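Long-range contacts in Isomerase/lactonizing enzyme (Agrobacterium fabrum str. C58, PDB 2NQL), which is of unassigned function but is a member of the enolase superfamily, with an enolase-like N-terminal domain and a TIM-barrel C-terminal domain: residues 153-159 with 338-344; 181-187 with 209-215; 236-242 with 260-266; 248-252 with 276-281; 283-289 with 310-316. Where two conformers were deposited one is given. Numbering follows the deposited sequence.

Contact 1: 153-159 with 338-344; sequences FPAYVSG and KGHEFQH
This parallel pairing of the first barrel strand, 153-158, with the last, 340-342, is how a TIM (beta/alpha) barrel closes. The axes approach to 4.6 Å and cross at -44°. The register pairs A155 with H340, Y156 with E341 and V157 with F342. Both strands are extended. Y156 N donates to H340 O (3.0 Å), F342 N to Y156 O (2.9 Å) and S158 N to F342 O (3.0 Å). G339 has no side chain; a CB would clash with P154 O. Y156 (chi1 p) lays its ring over E341, whose CA is 3.9 Å from the ring centroid, a CH-pi contact. S158 OG donates to E341 OE2 (2.6 Å). On the other face A155 CB meets F342 CB at 3.9 Å. H344 (chi1 p) starts the next helix, and its NE2 donates to G159 O (2.8 Å). Around the pair, V157 bonds through its backbone to strand 182-186, Y156 OH bonds to K184, and F153 and H340 pack on helix 322-331.

Contact 2: 181-187 with 209-215; sequences NAFKFAT and AKIAADM
Strands 182-186 and 210-214 run parallel, 4.6 Å apart at closest approach and 24° between their directions. The register is A182 with K210, F183 with I211, K184 with A212, F185 with A213 and A186 with D214. Six backbone bonds alternate across the seam: K210 N to N181 O (2.9 Å), F183 N to K210 O (2.8 Å), A212 N to F183 O (2.9 Å), F185 N to A212 O (3.0 Å), D214 N to F185 O (2.8 Å) and T187 N to D214 O (3.0 Å). Large sits beside small at F185-A213, K184-A212 and K210-A182. The F185 ring (chi1 p) swings across the seam. A213 CA lies over the ring face, F185 CZ is 3.8 Å from A213 CB, and I211 CG2 touches the ring edge at F185 CD2 (4.1 Å). F183 (chi1 m), on the same face, points back toward the strand starts; its CE2 is 4.3 Å from A209 CB. The strands and intervening helix 194-205 form a beta-alpha-beta unit of the barrel. F183, F185 and I211 fill the layer between sheet and helix. The opposite face carries A182, K184, A186, K210, A212 and D214. The hollow left by A212 takes K184: its CG is 4.0 Å from A212 CB and its CD 4.0 Å from D214 CB. K184 (t, t, p, t) ends in a salt bridge from NZ to E240 OE1, while D214 OD2 bonds to H216.

Contact 3: 236-242 with 260-266; sequences PWFAEAP and VPIAVGE. With NA (sodium ion), chain G.
Short parallel strands 239-240 and 262-264 pair A239 with I262 and E240 with A263. At the start of the second segment, V260 (chi1 t) puts CG1 3.9 Å from P236 CG and 4.0 Å from A239 CB. P261 O accepts from A239 N (2.9 Å). I262 (m, m) bends its CD1 to within 4.1 Å of A239 CB, and its CG2 meets P242 CD at 4.1 Å. A263 N donates to A239 O (3.0 Å), and A263 O accepts from A241 N (3.0 Å). A263 CB lies 3.5 Å from F238 CD1. V264 CG1 touches P242 CD at 4.3 Å. E266 (chi1 p) directs OE1 to the sodium ion at 2.1 Å. E240 OE2, on an extended side chain, binds the same ion at 2.3 Å, and two waters also bind it, at 2.4 and 2.9 Å. E240 OE1 is salt-bridged to K184. The sodium ion is thus held by E240 and E266 at the C-terminal ends of successive barrel strands, a position consistent with the metal site of the enolase superfamily.

Contact 4: 248-252 with 276-281; sequences IAGLE and ARIERC
The start of helix 248-255 packs against the last part of helix 271-278 and the residues that follow, on the outside of the barrel. The closest CA pair is E252 and C281, at 4.4 Å. I248 (m, t) packs into segment 276-281: CD1 is 4.1 Å from A276 CB, CG1 is 3.8 Å from R277 NE, and CG2 is 3.8 Å from R280 CD. C281 SG lies 3.8 Å from L251 CG and 3.5 Å from E252 N. That amide is satisfied by I248 O (2.9 Å) within its helix. In the other segment C281 N donates to R277 O at 2.7 Å. The cross-segment salt bridge joins R280 NE to E252 OE1 at 3.3 Å. E252 (t, t) also pairs through OE2 with K256. R280 NH1 forms a salt bridge with E279 of the second subunit. R277 lays its guanidinium face on I248 and donates NH1 to D273 O and NH2 to T245 O. The chemistry therefore combines an apolar centre with a charge network that continues across the subunit interface.

Contact 5: 283-289 with 310-316; sequences IAIVQPE and IDVIPHA
The contact joins two neighbouring parallel strands of the barrel and ends in a His-carboxylate pair beside the sodium site. I285 pairs with D311 and V286 with V312, and the segments run 29° apart. D311 N donates to A284 O (3.1 Å), V286 N to D311 O (2.9 Å) and I313 N to V286 O (2.9 Å). Past the short strands, H315 N donates to P288 O (2.9 Å). I310 CG2 packs on V286 CG1 (3.9 Å), and V286 CG2 meets V312 CG2 (4.0 Å). P288 extends this side, with CD 4.1 Å from V312 CG1. On the other face I285 CG2 touches I313 CG1 at 3.9 Å. Q287 (m, t) bonds through NE2 to E240. A water 2.7 Å from I313 O also receives a weak bond from Q287 NE2 at 3.0 Å. E289 (t, p) is the N-cap of the following helix, where its OE2 accepts from G291 N. Its OE1 accepts from H315 ND1 at 2.5 Å, a short bond. With chi1 t, H315 presents its ring edge to that oxygen. H315 NE2 bonds to a glycerol, probably from the crystallisation liquor, which may mark a pocket. The nearest H315 side-chain atom is about 3 Å from the sodium ion, but H315 is not one of its ligands. Such polar groups at the C-terminal ends of the strands line the pocket typical of a TIM barrel.

Overall arrangement
Contacts 1, 2, 3 and 5 lie on one curled sheet; contact 4 packs two helices outside it. Contacts 2 and 3 have centres 10 Å apart and share the K184 NZ-E240 OE1 salt bridge (2.7 Å). Contacts 3 and 5 have centres 9 Å apart and touch, with V264 O 2.9 Å from Q287 N. Contact 5 reaches contact 1 through P314 O, 2.9 Å from E341 N, and contact 1 meets contact 2 where V157 N lies 2.9 Å from A182 O. The sodium ion is bound in contact 3, with K184 and H315 close by. In contact 4, L251 touches contacts 3 and 5, and I278 also packs on contact 5; the L251 side chain is about 12 Å from the ion at its nearest.

Contact 1: 153-159 with 338-344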
# COMPACT_ATOMS: atom_id res chain seq x y z
N PHE A 153 5.11 2.86 31.53
CA PHE A 153 6.42 3.07 30.90
C PHE A 153 6.59 4.53 30.53
O PHE A 153 5.61 5.29 30.58
CB PHE A 153 6.63 2.13 29.67
CG PHE A 153 5.44 2.05 28.73
CD1 PHE A 153 5.07 3.13 27.93
CD2 PHE A 153 4.72 0.85 28.63
CE1 PHE A 153 4.00 3.03 27.05
CE2 PHE A 153 3.66 0.74 27.74
CZ PHE A 153 3.29 1.84 26.95
N PRO A 154 7.84 4.95 30.21
CA PRO A 154 8.08 6.36 29.91
C PRO A 154 7.33 6.91 28.71
O PRO A 154 7.05 6.19 27.75
CB PRO A 154 9.59 6.38 29.65
CG PRO A 154 10.10 5.27 30.48
CD PRO A 154 9.11 4.21 30.20
N ALA A 155 7.00 8.20 28.79
CA ALA A 155 6.34 8.92 27.72
C ALA A 155 7.15 10.17 27.40
O ALA A 155 7.64 10.84 28.32
CB ALA A 155 4.93 9.28 28.14
N TYR A 156 7.34 10.47 26.12
CA TYR A 156 7.98 11.72 25.72
C TYR A 156 7.00 12.69 25.11
O TYR A 156 6.07 12.29 24.40
CB TYR A 156 9.20 11.50 24.83
CG TYR A 156 8.95 11.14 23.38
CD1 TYR A 156 8.75 12.14 22.40
CD2 TYR A 156 8.91 9.80 22.97
CE1 TYR A 156 8.54 11.81 21.08
CE2 TYR A 156 8.70 9.46 21.61
CZ TYR A 156 8.51 10.47 20.69
OH TYR A 156 8.30 10.17 19.37
N VAL A 157 7.24 13.97 25.37
CA VAL A 157 6.38 15.04 24.88
C VAL A 157 6.60 15.30 23.40
O VAL A 157 7.73 15.50 22.92
CB VAL A 157 6.59 16.37 25.69
CG1 VAL A 157 5.67 17.46 25.18
CG2 VAL A 157 6.31 16.12 27.14
N SER A 158 5.50 15.31 22.67
CA SER A 158 5.56 15.60 21.27
C SER A 158 4.53 16.70 21.02
O SER A 158 3.42 16.69 21.58
CB SER A 158 5.18 14.33 20.51
OG SER A 158 5.45 14.46 19.14
N GLY A 159 4.90 17.66 20.19
CA GLY A 159 3.96 18.71 19.79
C GLY A 159 4.27 19.92 20.64
O GLY A 159 4.05 19.91 21.86
N LYS A 338 11.62 1.34 25.05
CA LYS A 338 12.23 2.40 25.85
C LYS A 338 11.23 3.43 26.37
O LYS A 338 11.47 4.09 27.38
CB LYS A 338 13.38 3.06 25.10
CG LYS A 338 14.52 2.08 24.80
CD LYS A 338 15.24 1.66 26.09
CE LYS A 338 16.44 0.77 25.82
NZ LYS A 338 16.02 -0.64 25.50
N GLY A 339 10.10 3.56 25.67
CA GLY A 339 9.03 4.48 26.03
C GLY A 339 8.18 4.73 24.79
O GLY A 339 8.21 3.93 23.84
N HIS A 340 7.44 5.82 24.78
CA HIS A 340 6.29 5.97 23.86
C HIS A 340 5.98 7.45 23.63
O HIS A 340 6.03 8.27 24.56
CB HIS A 340 5.10 5.21 24.45
CG HIS A 340 4.02 4.85 23.46
ND1 HIS A 340 3.26 5.79 22.79
CD2 HIS A 340 3.53 3.63 23.09
CE1 HIS A 340 2.35 5.17 22.05
NE2 HIS A 340 2.50 3.86 22.20
N GLU A 341 5.70 7.80 22.38
CA GLU A 341 5.25 9.16 22.07
C GLU A 341 3.95 9.51 22.82
O GLU A 341 3.05 8.67 22.97
CB GLU A 341 5.10 9.34 20.57
CG GLU A 341 4.91 10.79 20.14
CD GLU A 341 4.99 10.98 18.64
OE1 GLU A 341 4.97 9.98 17.92
OE2 GLU A 341 5.08 12.12 18.17
N PHE A 342 3.92 10.74 23.33
CA PHE A 342 2.76 11.30 24.00
C PHE A 342 2.36 12.63 23.35
O PHE A 342 3.09 13.63 23.38
CB PHE A 342 3.05 11.45 25.51
CG PHE A 342 1.97 12.17 26.30
CD1 PHE A 342 0.64 11.69 26.35
CD2 PHE A 342 2.28 13.32 27.03
CE1 PHE A 342 -0.34 12.35 27.11
CE2 PHE A 342 1.28 13.97 27.81
CZ PHE A 342 -0.01 13.50 27.83
N GLN A 343 1.18 12.63 22.73
CA GLN A 343 0.60 13.81 22.12
C GLN A 343 -0.38 14.42 23.10
O GLN A 343 -1.57 14.14 23.05
CB GLN A 343 -0.14 13.43 20.84
CG GLN A 343 0.75 12.89 19.74
CD GLN A 343 1.14 13.96 18.75
OE1 GLN A 343 2.29 14.42 18.74
NE2 GLN A 343 0.19 14.38 17.93
N HIS A 344 0.14 15.25 24.01
CA HIS A 344 -0.65 15.81 25.08
C HIS A 344 -1.93 16.50 24.61
O HIS A 344 -2.99 16.33 25.21
CB HIS A 344 0.24 16.76 25.91
CG HIS A 344 0.92 17.82 25.09
ND1 HIS A 344 0.40 19.09 24.95
CD2 HIS A 344 2.04 17.78 24.34
CE1 HIS A 344 1.20 19.81 24.18
NE2 HIS A 344 2.21 19.04 23.79

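Contact 2: 181-187 with 209-215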
# COMPACT_ATOMS: atom_id res chain seq x y z
N ASN A 181 10.87 14.30 30.88
CA ASN A 181 12.30 14.47 30.70
C ASN A 181 12.74 14.28 29.25
O ASN A 181 13.92 14.43 28.92
CB ASN A 181 13.06 13.50 31.61
CG ASN A 181 12.83 13.78 33.08
OD1 ASN A 181 12.41 12.90 33.84
ND2 ASN A 181 13.12 15.01 33.50
N ALA A 182 11.79 13.92 28.40
CA ALA A 182 12.08 13.61 27.01
C ALA A 182 11.08 14.32 26.09
O ALA A 182 9.89 14.44 26.41
CB ALA A 182 12.10 12.09 26.81
N PHE A 183 11.61 14.85 24.98
CA PHE A 183 10.92 15.84 24.14
C PHE A 183 11.30 15.60 22.69
O PHE A 183 12.41 15.12 22.39
CB PHE A 183 11.35 17.28 24.51
CG PHE A 183 11.12 17.63 25.95
CD1 PHE A 183 9.91 18.19 26.35
CD2 PHE A 183 12.10 17.34 26.91
CE1 PHE A 183 9.67 18.50 27.70
CE2 PHE A 183 11.87 17.62 28.27
CZ PHE A 183 10.67 18.21 28.66
N LYS A 184 10.39 15.96 21.79
CA LYS A 184 10.71 15.91 20.36
C LYS A 184 10.13 17.14 19.69
O LYS A 184 9.01 17.56 20.01
CB LYS A 184 10.18 14.61 19.72
CG LYS A 184 10.52 14.46 18.23
CD LYS A 184 10.05 13.11 17.66
CE LYS A 184 8.57 13.12 17.34
NZ LYS A 184 8.16 11.76 16.93
N PHE A 185 10.89 17.73 18.77
CA PHE A 185 10.40 18.86 17.99
C PHE A 185 10.40 18.54 16.50
O PHE A 185 11.18 17.69 16.04
CB PHE A 185 11.20 20.14 18.30
CG PHE A 185 12.56 20.17 17.67
CD1 PHE A 185 12.76 20.77 16.42
CD2 PHE A 185 13.66 19.58 18.31
CE1 PHE A 185 14.04 20.78 15.82
CE2 PHE A 185 14.93 19.58 17.71
CZ PHE A 185 15.12 20.19 16.47
N ALA A 186 9.55 19.24 15.75
CA ALA A 186 9.46 19.01 14.30
C ALA A 186 10.19 20.12 13.57
O ALA A 186 9.93 21.31 13.80
CB ALA A 186 7.99 18.92 13.86
N THR A 187 11.13 19.73 12.72
CA THR A 187 12.02 20.68 12.04
C THR A 187 11.38 21.74 11.11
O THR A 187 11.90 22.86 11.04
CB THR A 187 13.23 19.97 11.36
OG1 THR A 187 12.77 19.10 10.31
CG2 THR A 187 13.99 19.13 12.37
N ALA A 209 17.99 16.69 29.74
CA ALA A 209 16.76 16.43 28.93
C ALA A 209 17.11 15.66 27.68
O ALA A 209 18.17 15.88 27.09
CB ALA A 209 16.11 17.74 28.55
N LYS A 210 16.20 14.78 27.24
CA LYS A 210 16.34 14.12 25.92
C LYS A 210 15.56 14.95 24.90
O LYS A 210 14.39 15.28 25.14
CB LYS A 210 15.78 12.69 25.95
CG LYS A 210 16.55 11.72 26.82
CD LYS A 210 16.39 10.30 26.32
CE LYS A 210 16.07 9.34 27.43
NZ LYS A 210 17.27 9.03 28.23
N ILE A 211 16.22 15.34 23.82
CA ILE A 211 15.63 16.23 22.81
C ILE A 211 15.88 15.62 21.43
O ILE A 211 16.98 15.69 20.89
CB ILE A 211 16.18 17.68 22.87
CG1 ILE A 211 16.12 18.23 24.31
CG2 ILE A 211 15.35 18.62 21.94
CD1 ILE A 211 16.85 19.59 24.49
N ALA A 212 14.82 15.05 20.85
CA ALA A 212 14.89 14.48 19.51
C ALA A 212 14.39 15.43 18.43
O ALA A 212 13.58 16.35 18.69
CB ALA A 212 14.08 13.17 19.48
N ALA A 213 14.85 15.18 17.20
CA ALA A 213 14.45 15.96 16.04
C ALA A 213 13.70 15.10 15.04
O ALA A 213 14.25 14.12 14.53
CB ALA A 213 15.65 16.59 15.37
N ASP A 214 12.45 15.48 14.78
CA ASP A 214 11.70 14.88 13.67
C ASP A 214 12.00 15.67 12.38
O ASP A 214 11.53 16.81 12.17
CB ASP A 214 10.20 14.81 14.01
CG ASP A 214 9.34 14.34 12.82
OD1 ASP A 214 9.88 13.71 11.88
OD2 ASP A 214 8.12 14.62 12.83
N MET A 215 12.76 15.03 11.52
CA MET A 215 13.28 15.66 10.32
C MET A 215 12.29 15.61 9.17
O MET A 215 12.50 16.25 8.14
CB MET A 215 14.60 15.02 9.92
CG MET A 215 15.70 15.34 10.91
SD MET A 215 17.26 14.68 10.34
CE MET A 215 17.64 15.90 9.08

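Contact 3: 236-242 with 260-266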
# COMPACT_ATOMS: atom_id res chain seq x y z
N PRO A 236 21.45 15.71 20.14
CA PRO A 236 20.15 15.12 19.80
C PRO A 236 20.00 13.67 20.26
O PRO A 236 20.91 12.84 20.08
CB PRO A 236 20.08 15.23 18.27
CG PRO A 236 21.49 15.27 17.83
CD PRO A 236 22.23 16.01 18.92
N TRP A 237 18.85 13.38 20.86
CA TRP A 237 18.49 12.05 21.31
C TRP A 237 18.41 11.09 20.12
O TRP A 237 19.06 10.04 20.12
CB TRP A 237 17.14 12.15 22.05
CG TRP A 237 16.45 10.91 22.49
CD1 TRP A 237 16.97 9.67 22.69
CD2 TRP A 237 15.07 10.83 22.84
NE1 TRP A 237 15.99 8.80 23.13
CE2 TRP A 237 14.81 9.49 23.23
CE3 TRP A 237 14.01 11.76 22.85
CZ2 TRP A 237 13.54 9.06 23.60
CZ3 TRP A 237 12.75 11.33 23.23
CH2 TRP A 237 12.53 9.99 23.63
N PHE A 238 17.61 11.45 19.12
CA PHE A 238 17.62 10.77 17.84
C PHE A 238 17.22 11.72 16.72
O PHE A 238 16.63 12.79 16.97
CB PHE A 238 16.77 9.49 17.86
CG PHE A 238 15.31 9.70 18.23
CD1 PHE A 238 14.38 10.15 17.28
CD2 PHE A 238 14.85 9.42 19.52
CE1 PHE A 238 13.02 10.32 17.60
CE2 PHE A 238 13.50 9.59 19.86
CZ PHE A 238 12.58 10.06 18.90
N ALA A 239 17.55 11.34 15.48
CA ALA A 239 17.08 12.03 14.29
C ALA A 239 16.08 11.11 13.62
O ALA A 239 16.42 9.99 13.25
CB ALA A 239 18.26 12.35 13.35
N GLU A 240 14.84 11.56 13.52
CA GLU A 240 13.75 10.72 13.02
C GLU A 240 13.46 11.08 11.56
O GLU A 240 13.47 12.26 11.20
CB GLU A 240 12.52 10.87 13.91
CG GLU A 240 11.21 10.51 13.25
CD GLU A 240 10.01 10.78 14.13
OE1 GLU A 240 10.17 10.93 15.35
OE2 GLU A 240 8.86 10.78 13.62
N ALA A 241 13.20 10.06 10.73
CA ALA A 241 12.72 10.25 9.33
C ALA A 241 13.59 11.25 8.55
O ALA A 241 13.11 12.31 8.10
CB ALA A 241 11.22 10.67 9.32
N PRO A 242 14.90 10.95 8.43
CA PRO A 242 15.80 11.89 7.77
C PRO A 242 15.55 12.08 6.26
O PRO A 242 15.83 13.15 5.71
CB PRO A 242 17.18 11.26 8.00
CG PRO A 242 16.92 9.82 8.17
CD PRO A 242 15.61 9.74 8.90
N VAL A 260 24.64 9.98 15.42
CA VAL A 260 23.31 10.30 15.95
C VAL A 260 22.37 9.14 15.63
O VAL A 260 22.30 8.72 14.47
CB VAL A 260 22.80 11.65 15.38
CG1 VAL A 260 21.39 11.95 15.88
CG2 VAL A 260 23.76 12.79 15.79
N PRO A 261 21.72 8.57 16.66
CA PRO A 261 20.78 7.45 16.45
C PRO A 261 19.69 7.81 15.43
O PRO A 261 19.14 8.92 15.46
CB PRO A 261 20.18 7.24 17.84
CG PRO A 261 21.26 7.70 18.77
CD PRO A 261 21.84 8.90 18.10
N ILE A 262 19.41 6.88 14.52
CA ILE A 262 18.39 7.13 13.50
C ILE A 262 17.11 6.38 13.88
O ILE A 262 17.16 5.21 14.23
CB ILE A 262 18.86 6.76 12.07
CG1 ILE A 262 20.14 7.52 11.67
CG2 ILE A 262 17.73 6.97 11.04
CD1 ILE A 262 20.06 9.02 11.79
N ALA A 263 15.98 7.09 13.83
CA ALA A 263 14.70 6.48 14.19
C ALA A 263 13.76 6.54 12.97
O ALA A 263 13.66 7.57 12.32
CB ALA A 263 14.08 7.24 15.36
N VAL A 264 13.06 5.43 12.69
CA VAL A 264 12.13 5.38 11.56
C VAL A 264 11.00 4.40 11.90
O VAL A 264 11.11 3.64 12.87
CB VAL A 264 12.83 4.86 10.24
CG1 VAL A 264 13.77 5.90 9.66
CG2 VAL A 264 13.56 3.53 10.49
N GLY A 265 9.92 4.42 11.12
CA GLY A 265 8.97 3.31 11.14
C GLY A 265 7.50 3.62 11.30
O GLY A 265 6.68 2.72 11.17
N GLU A 266 7.14 4.88 11.57
CA GLU A 266 5.74 5.23 11.82
C GLU A 266 4.84 4.92 10.63
O GLU A 266 3.67 4.55 10.80
CB GLU A 266 5.59 6.70 12.23
CG GLU A 266 5.76 7.68 11.07
CD GLU A 266 5.54 9.09 11.50
OE1 GLU A 266 6.32 9.54 12.36
OE2 GLU A 266 4.59 9.74 11.02
NA NA G . 7.43 9.11 14.16
O HOH W 1 8.91 7.33 12.40
O HOH W 2 7.18 8.90 16.51

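Contact 4: 248-252 with 276-281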
# COMPACT_ATOMS: atom_id res chain seq x y z
N ILE A 248 15.45 3.91 0.54
CA ILE A 248 16.20 3.01 1.43
C ILE A 248 17.73 3.20 1.26
O ILE A 248 18.47 3.18 2.24
CB ILE A 248 15.77 1.51 1.28
CG1 ILE A 248 14.29 1.33 1.67
CG2 ILE A 248 16.65 0.55 2.13
CD1 ILE A 248 13.65 0.02 1.20
N ALA A 249 18.17 3.42 0.02
CA ALA A 249 19.57 3.77 -0.25
C ALA A 249 20.00 5.06 0.47
O ALA A 249 21.10 5.13 1.03
CB ALA A 249 19.82 3.89 -1.76
N GLY A 250 19.12 6.06 0.45
CA GLY A 250 19.35 7.33 1.14
C GLY A 250 19.37 7.21 2.65
O GLY A 250 20.19 7.85 3.32
N LEU A 251 18.46 6.39 3.19
CA LEU A 251 18.44 6.07 4.63
C LEU A 251 19.71 5.34 5.05
O LEU A 251 20.31 5.66 6.10
CB LEU A 251 17.19 5.24 4.99
CG LEU A 251 17.00 4.89 6.48
CD1 LEU A 251 16.83 6.15 7.32
CD2 LEU A 251 15.81 3.98 6.64
N GLU A 252 20.13 4.39 4.22
CA GLU A 252 21.41 3.70 4.42
C GLU A 252 22.58 4.68 4.53
O GLU A 252 23.35 4.62 5.48
CB GLU A 252 21.67 2.67 3.32
CG GLU A 252 23.04 2.01 3.40
CD GLU A 252 23.20 0.80 2.48
OE1 GLU A 252 22.27 0.47 1.70
OE2 GLU A 252 24.28 0.19 2.53
N ALA A 276 13.15 -4.82 5.14
CA ALA A 276 13.73 -4.07 4.02
C ALA A 276 14.71 -2.97 4.45
O ALA A 276 15.68 -2.69 3.73
CB ALA A 276 12.64 -3.51 3.12
N ARG A 277 14.48 -2.36 5.61
CA ARG A 277 15.39 -1.30 6.09
C ARG A 277 16.55 -1.82 6.92
O ARG A 277 17.68 -1.38 6.73
CB ARG A 277 14.64 -0.19 6.85
CG ARG A 277 14.01 0.85 5.96
CD ARG A 277 12.60 0.44 5.60
NE ARG A 277 11.96 1.28 4.61
CZ ARG A 277 10.90 0.90 3.91
NH1 ARG A 277 10.37 -0.31 4.10
NH2 ARG A 277 10.36 1.73 3.02
N ILE A 278 16.30 -2.75 7.83
CA ILE A 278 17.34 -3.14 8.77
C ILE A 278 18.37 -4.07 8.12
O ILE A 278 19.51 -4.14 8.58
CB ILE A 278 16.77 -3.69 10.10
CG1 ILE A 278 16.14 -5.08 9.91
CG2 ILE A 278 15.78 -2.66 10.73
CD1 ILE A 278 15.82 -5.81 11.19
N GLU A 279 17.98 -4.74 7.04
CA GLU A 279 18.90 -5.54 6.23
C GLU A 279 19.97 -4.70 5.49
O GLU A 279 21.01 -5.22 5.11
CB GLU A 279 18.14 -6.49 5.29
CG GLU A 279 17.47 -7.70 6.02
CD GLU A 279 16.33 -8.41 5.25
OE1 GLU A 279 15.99 -8.01 4.11
OE2 GLU A 279 15.76 -9.37 5.82
N ARG A 280 19.70 -3.40 5.35
CA ARG A 280 20.60 -2.46 4.66
C ARG A 280 21.13 -1.29 5.51
O ARG A 280 22.22 -0.81 5.25
CB ARG A 280 19.90 -1.90 3.42
CG ARG A 280 19.74 -2.90 2.28
CD ARG A 280 18.99 -2.28 1.11
NE ARG A 280 19.74 -1.19 0.48
CZ ARG A 280 19.39 -0.58 -0.65
NH1 ARG A 280 18.28 -0.94 -1.29
NH2 ARG A 280 20.15 0.40 -1.13
N CYS A 281 20.34 -0.82 6.49
CA CYS A 281 20.63 0.45 7.21
C CYS A 281 20.98 0.20 8.68
O CYS A 281 20.72 -0.89 9.20
CB CYS A 281 19.47 1.44 7.12
SG CYS A 281 18.63 1.55 5.51

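Contact 5: 283-289 with 310-316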
# COMPACT_ATOMS: atom_id res chain seq x y z
N ILE A 283 19.70 1.18 11.99
CA ILE A 283 18.49 1.74 12.59
C ILE A 283 18.62 1.55 14.10
O ILE A 283 18.72 0.43 14.60
CB ILE A 283 17.19 1.03 12.03
CG1 ILE A 283 17.05 1.19 10.50
CG2 ILE A 283 15.93 1.52 12.76
CD1 ILE A 283 17.23 2.61 9.94
N ALA A 284 18.61 2.67 14.81
CA ALA A 284 18.76 2.63 16.26
C ALA A 284 17.41 2.39 16.94
O ALA A 284 17.34 1.70 17.96
CB ALA A 284 19.35 3.91 16.73
N ILE A 285 16.35 2.96 16.36
CA ILE A 285 15.03 2.97 17.00
C ILE A 285 13.98 2.71 15.92
O ILE A 285 14.03 3.32 14.85
CB ILE A 285 14.73 4.35 17.66
CG1 ILE A 285 15.68 4.60 18.84
CG2 ILE A 285 13.27 4.45 18.15
CD1 ILE A 285 16.00 6.06 19.02
N VAL A 286 13.04 1.82 16.21
CA VAL A 286 11.80 1.76 15.44
C VAL A 286 10.59 2.35 16.15
O VAL A 286 10.45 2.25 17.38
CB VAL A 286 11.49 0.36 14.86
CG1 VAL A 286 12.60 -0.05 13.87
CG2 VAL A 286 11.31 -0.68 15.95
N GLN A 287 9.73 2.95 15.35
CA GLN A 287 8.65 3.82 15.85
C GLN A 287 7.29 3.41 15.30
O GLN A 287 6.65 4.24 14.62
CB GLN A 287 8.93 5.29 15.47
CG GLN A 287 10.26 5.83 16.01
CD GLN A 287 10.58 7.19 15.45
OE1 GLN A 287 10.72 7.35 14.25
NE2 GLN A 287 10.66 8.19 16.33
N PRO A 288 6.85 2.17 15.60
CA PRO A 288 5.61 1.70 14.99
C PRO A 288 4.40 2.54 15.41
O PRO A 288 4.33 3.05 16.53
CB PRO A 288 5.47 0.27 15.53
CG PRO A 288 6.28 0.23 16.79
CD PRO A 288 7.43 1.14 16.50
N GLU A 289 3.47 2.70 14.48
CA GLU A 289 2.20 3.31 14.72
C GLU A 289 1.08 2.27 14.71
O GLU A 289 0.73 1.71 13.65
CB GLU A 289 1.95 4.43 13.70
CG GLU A 289 0.52 5.06 13.74
CD GLU A 289 0.05 5.39 15.16
OE1 GLU A 289 0.68 6.25 15.82
OE2 GLU A 289 -0.96 4.80 15.63
N ILE A 310 17.41 -3.48 18.50
CA ILE A 310 16.89 -2.18 18.09
C ILE A 310 15.87 -1.75 19.16
O ILE A 310 15.00 -2.54 19.51
CB ILE A 310 16.22 -2.27 16.67
CG1 ILE A 310 17.29 -2.69 15.63
CG2 ILE A 310 15.56 -0.92 16.27
CD1 ILE A 310 16.78 -3.07 14.25
N ASP A 311 16.01 -0.52 19.67
CA ASP A 311 15.02 0.05 20.62
C ASP A 311 13.66 0.29 19.96
O ASP A 311 13.58 0.56 18.77
CB ASP A 311 15.54 1.37 21.20
CG ASP A 311 16.73 1.16 22.14
OD1 ASP A 311 16.96 0.01 22.58
OD2 ASP A 311 17.44 2.13 22.43
N VAL A 312 12.59 0.18 20.73
CA VAL A 312 11.23 0.42 20.24
C VAL A 312 10.64 1.61 21.00
O VAL A 312 10.51 1.58 22.24
CB VAL A 312 10.35 -0.82 20.41
CG1 VAL A 312 8.92 -0.54 19.93
CG2 VAL A 312 10.97 -2.04 19.67
N ILE A 313 10.32 2.67 20.26
CA ILE A 313 9.68 3.87 20.82
C ILE A 313 8.49 4.24 19.92
O ILE A 313 8.67 4.99 18.95
CB ILE A 313 10.69 5.05 20.97
CG1 ILE A 313 11.93 4.61 21.77
CG2 ILE A 313 10.03 6.25 21.65
CD1 ILE A 313 13.02 5.64 21.83
N PRO A 314 7.31 3.66 20.19
CA PRO A 314 6.15 3.82 19.32
C PRO A 314 5.65 5.24 19.16
O PRO A 314 5.82 6.11 20.04
CB PRO A 314 5.09 2.94 19.98
CG PRO A 314 5.87 1.90 20.72
CD PRO A 314 7.00 2.72 21.29
N HIS A 315 5.06 5.45 17.99
CA HIS A 315 4.45 6.68 17.54
C HIS A 315 3.08 6.86 18.20
O HIS A 315 2.46 5.89 18.70
CB HIS A 315 4.32 6.53 16.01
CG HIS A 315 3.75 7.72 15.29
ND1 HIS A 315 2.47 7.73 14.79
CD2 HIS A 315 4.30 8.90 14.93
CE1 HIS A 315 2.24 8.87 14.16
NE2 HIS A 315 3.35 9.59 14.22
N ALA A 316 2.59 8.10 18.18
CA ALA A 316 1.22 8.42 18.56
C ALA A 316 0.68 9.53 17.67
O ALA A 316 1.45 10.32 17.09
CB ALA A 316 1.16 8.85 20.06
O HOH W 3 8.58 7.67 18.49
O HOH W 4 1.37 3.36 18.20